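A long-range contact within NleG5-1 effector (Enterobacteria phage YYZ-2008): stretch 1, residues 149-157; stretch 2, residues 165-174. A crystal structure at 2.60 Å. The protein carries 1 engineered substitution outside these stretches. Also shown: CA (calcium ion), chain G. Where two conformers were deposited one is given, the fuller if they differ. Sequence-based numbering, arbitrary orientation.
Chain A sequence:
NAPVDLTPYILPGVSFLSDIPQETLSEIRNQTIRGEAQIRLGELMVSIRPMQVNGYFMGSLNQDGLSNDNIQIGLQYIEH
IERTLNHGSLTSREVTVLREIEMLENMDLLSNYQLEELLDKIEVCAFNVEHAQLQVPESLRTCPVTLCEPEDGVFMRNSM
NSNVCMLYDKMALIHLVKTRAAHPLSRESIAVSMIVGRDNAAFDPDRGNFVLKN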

# COMPACT_ATOMS: atom_id res chain seq x y z
N GLU A 149 -31.48 -14.46 15.42
CA GLU A 149 -32.31 -13.28 15.21
C GLU A 149 -31.83 -12.23 16.20
O GLU A 149 -31.84 -12.47 17.40
CB GLU A 149 -33.79 -13.58 15.42
CG GLU A 149 -34.69 -12.40 15.07
CD GLU A 149 -36.11 -12.60 15.49
OE1 GLU A 149 -36.68 -13.61 15.05
OE2 GLU A 149 -36.67 -11.75 16.24
N PRO A 150 -31.40 -11.06 15.70
CA PRO A 150 -30.97 -10.00 16.63
C PRO A 150 -32.16 -9.28 17.24
O PRO A 150 -33.24 -9.28 16.65
CB PRO A 150 -30.19 -9.05 15.71
CG PRO A 150 -30.85 -9.21 14.39
CD PRO A 150 -31.29 -10.63 14.29
N GLU A 151 -31.97 -8.69 18.42
CA GLU A 151 -32.97 -7.82 19.02
C GLU A 151 -32.96 -6.44 18.38
O GLU A 151 -34.00 -5.92 17.94
CB GLU A 151 -32.75 -7.74 20.52
CG GLU A 151 -32.82 -9.09 21.28
CD GLU A 151 -33.70 -10.21 20.69
OE1 GLU A 151 -33.11 -11.22 20.22
OE2 GLU A 151 -34.99 -10.11 20.69
N ASP A 152 -31.77 -5.87 18.32
CA ASP A 152 -31.51 -4.66 17.52
C ASP A 152 -30.85 -5.04 16.22
O ASP A 152 -29.74 -5.57 16.21
CB ASP A 152 -30.63 -3.69 18.31
CG ASP A 152 -31.29 -3.27 19.60
OD1 ASP A 152 -32.43 -2.74 19.52
OD2 ASP A 152 -30.69 -3.46 20.68
N GLY A 153 -31.54 -4.76 15.12
CA GLY A 153 -31.08 -5.17 13.81
C GLY A 153 -30.76 -3.97 12.93
O GLY A 153 -31.28 -2.88 13.17
N VAL A 154 -29.91 -4.18 11.93
CA VAL A 154 -29.54 -3.15 10.96
C VAL A 154 -29.50 -3.73 9.55
O VAL A 154 -28.97 -4.85 9.34
CB VAL A 154 -28.15 -2.56 11.25
CG1 VAL A 154 -27.83 -1.43 10.29
CG2 VAL A 154 -28.02 -2.08 12.69
N PHE A 155 -30.05 -2.98 8.58
CA PHE A 155 -30.06 -3.43 7.19
C PHE A 155 -28.74 -3.03 6.53
O PHE A 155 -28.36 -1.86 6.60
CB PHE A 155 -31.22 -2.81 6.37
CG PHE A 155 -32.55 -3.50 6.54
CD1 PHE A 155 -32.67 -4.88 6.57
CD2 PHE A 155 -33.71 -2.75 6.62
CE1 PHE A 155 -33.92 -5.49 6.70
CE2 PHE A 155 -34.95 -3.36 6.77
CZ PHE A 155 -35.05 -4.73 6.80
N MET A 156 -28.06 -3.98 5.88
CA MET A 156 -26.86 -3.63 5.10
C MET A 156 -26.93 -4.23 3.70
O MET A 156 -27.28 -5.41 3.53
CB MET A 156 -25.57 -4.10 5.78
CG MET A 156 -24.30 -3.67 5.06
SD MET A 156 -22.80 -4.26 5.85
CE MET A 156 -22.42 -2.88 6.86
N ARG A 157 -26.56 -3.42 2.72
CA ARG A 157 -26.55 -3.86 1.33
C ARG A 157 -25.47 -4.91 1.09
O ARG A 157 -24.43 -4.87 1.72
CB ARG A 157 -26.34 -2.68 0.39
CG ARG A 157 -27.56 -1.77 0.37
CD ARG A 157 -27.24 -0.37 -0.08
NE ARG A 157 -27.03 -0.30 -1.51
CZ ARG A 157 -26.58 0.76 -2.15
NH1 ARG A 157 -26.27 1.88 -1.49
NH2 ARG A 157 -26.45 0.69 -3.46
N CYS A 165 -30.43 -6.07 0.48
CA CYS A 165 -29.81 -5.96 1.79
C CYS A 165 -30.20 -7.09 2.69
O CYS A 165 -31.19 -7.81 2.45
CB CYS A 165 -30.11 -4.62 2.46
SG CYS A 165 -31.74 -4.02 2.19
N MET A 166 -29.39 -7.25 3.73
CA MET A 166 -29.63 -8.27 4.72
C MET A 166 -29.63 -7.65 6.09
O MET A 166 -29.07 -6.57 6.31
CB MET A 166 -28.60 -9.37 4.60
CG MET A 166 -28.79 -10.16 3.30
SD MET A 166 -28.29 -11.88 3.39
CE MET A 166 -26.52 -11.76 3.50
N LEU A 167 -30.31 -8.35 6.99
CA LEU A 167 -30.47 -7.95 8.36
C LEU A 167 -29.29 -8.48 9.16
O LEU A 167 -29.07 -9.67 9.19
CB LEU A 167 -31.78 -8.51 8.93
CG LEU A 167 -32.06 -8.17 10.40
CD1 LEU A 167 -32.15 -6.65 10.57
CD2 LEU A 167 -33.33 -8.87 10.88
N TYR A 168 -28.54 -7.58 9.81
CA TYR A 168 -27.43 -7.96 10.68
C TYR A 168 -27.70 -7.51 12.12
O TYR A 168 -28.45 -6.54 12.36
CB TYR A 168 -26.11 -7.32 10.21
CG TYR A 168 -25.66 -7.78 8.84
CD1 TYR A 168 -26.24 -7.29 7.69
CD2 TYR A 168 -24.63 -8.69 8.69
CE1 TYR A 168 -25.86 -7.71 6.44
CE2 TYR A 168 -24.23 -9.11 7.43
CZ TYR A 168 -24.86 -8.61 6.30
OH TYR A 168 -24.51 -9.00 5.03
N ASP A 169 -27.07 -8.21 13.05
CA ASP A 169 -27.00 -7.79 14.44
C ASP A 169 -26.12 -6.53 14.54
O ASP A 169 -24.93 -6.52 14.12
CB ASP A 169 -26.44 -8.91 15.33
CG ASP A 169 -26.72 -8.69 16.81
OD1 ASP A 169 -26.30 -7.67 17.36
OD2 ASP A 169 -27.36 -9.57 17.44
N LYS A 170 -26.73 -5.49 15.12
CA LYS A 170 -26.08 -4.21 15.34
C LYS A 170 -24.66 -4.36 15.92
O LYS A 170 -23.68 -3.79 15.38
CB LYS A 170 -26.94 -3.37 16.27
CG LYS A 170 -26.47 -1.94 16.49
CD LYS A 170 -27.31 -1.30 17.57
CE LYS A 170 -26.73 0.05 17.92
NZ LYS A 170 -27.36 0.63 19.13
N MET A 171 -24.57 -5.12 17.01
CA MET A 171 -23.30 -5.38 17.68
C MET A 171 -22.28 -6.01 16.73
O MET A 171 -21.08 -5.66 16.76
CB MET A 171 -23.50 -6.28 18.92
CG MET A 171 -24.36 -5.67 20.05
SD MET A 171 -24.72 -6.70 21.51
CE MET A 171 -25.99 -7.79 20.87
N ALA A 172 -22.76 -6.92 15.87
CA ALA A 172 -21.92 -7.58 14.87
C ALA A 172 -21.43 -6.56 13.86
O ALA A 172 -20.24 -6.54 13.52
CB ALA A 172 -22.67 -8.69 14.18
N LEU A 173 -22.34 -5.71 13.37
CA LEU A 173 -21.93 -4.67 12.42
C LEU A 173 -20.87 -3.70 13.03
O LEU A 173 -19.84 -3.36 12.39
CB LEU A 173 -23.14 -3.89 11.91
CG LEU A 173 -23.09 -3.46 10.45
CD1 LEU A 173 -22.91 -4.68 9.55
CD2 LEU A 173 -24.37 -2.71 10.12
N ILE A 174 -21.14 -3.29 14.27
CA ILE A 174 -20.17 -2.49 15.03
C ILE A 174 -18.80 -3.20 15.12
O ILE A 174 -17.73 -2.55 14.92
CB ILE A 174 -20.71 -2.10 16.41
CG1 ILE A 174 -21.81 -1.04 16.21
CG2 ILE A 174 -19.57 -1.54 17.30
CD1 ILE A 174 -22.63 -0.73 17.45
CA CA G . -36.66 -11.97 20.43
O HOH W 1 -29.30 -8.84 19.37
O HOH W 2 -25.55 -7.65 3.04

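The contact is an antiparallel pair of strands, 152-157 against 165-169, with the first turn of a helix closing one face. The two stretches bury 779 Å² between them, both sides summed.

The backbone sets the register. Val154 N donates to Tyr168 O at 2.8 Å, and Tyr168 N returns a bond to Val154 O at 2.8 Å. Two residues on, Met156 N to Met166 O and Met166 N to Met156 O are also 2.8 Å each. The ladder runs on past the strand into the helix, where Lys170 N donates to Asp152 O at 3.2 Å and is nearly straight. Between these pairs the strands come close enough for CA-H...O contacts, such as Gly153 CA to Tyr168 O at 3.3 Å and Phe155 CA to Met166 O at 3.4 Å.

Val154, Met156, Met166 and Tyr168 share one face of the sheet. Leu173, on the helix, points toward stretch 1 and packs against Val154 and Met156. Its CD2 lies 3.7 Å from Val154 CG1, and its CD1 lies 3.3 Å from Met156 CE. Val154 is branched: CG1 meets Leu173, and CG2 lies 3.9 Å from Lys170 CA. Met156 is long and unbranched. With chi1 and chi2 both t, it extends far enough for its methyl to meet Leu173. On the way it passes the Tyr168 ring: Met156 CB is 3.7 Å from Tyr168 CE1, and Met156 SD is 5.0 Å from the ring centroid, in an oblique approach. The ring is buried, yet its hydroxyl is satisfied. Water 2 accepts from Tyr168 OH at 2.6 Å and donates to Met156 O at 2.9 Å, bridging the two strands.

Phe155 and Leu167 lie on the other face. Phe155 CE1 is 4.3 Å from Leu167 CB. Cys165 SG approaches the same ring obliquely, 4.9 Å from the centroid of Phe155. Leu167 turns its end nearer to stretch 1 and fills the hollow at Gly153, where Leu167 CD1 is 3.7 Å from Gly153 CA. A CB on residue 153 would fall 2.6 Å from Leu167 CD1, a clash, so the bare glycine makes room for the leucine methyl. Pro150 packs beyond it, with CG 4.3 Å from Leu167 CG.

Asp169 joins the strand to the helix. Its OD1 accepts a weak capping bond from Met171 N at 3.1 Å, as suits an N-cap aspartate. Its OD2 lies 3.4 Å from Pro150 CB. Water 1 donates to Asp169 OD2 at 2.8 Å and accepts from Glu151 N at 2.8 Å, so it ties the loop before strand 152-157 to the cap. The Glu151 side chain takes no part in the packing; its OE2 binds the calcium ion at 2.5 Å. Arg157 points away, and its guanidinium is hydrogen-bonded elsewhere in the structure.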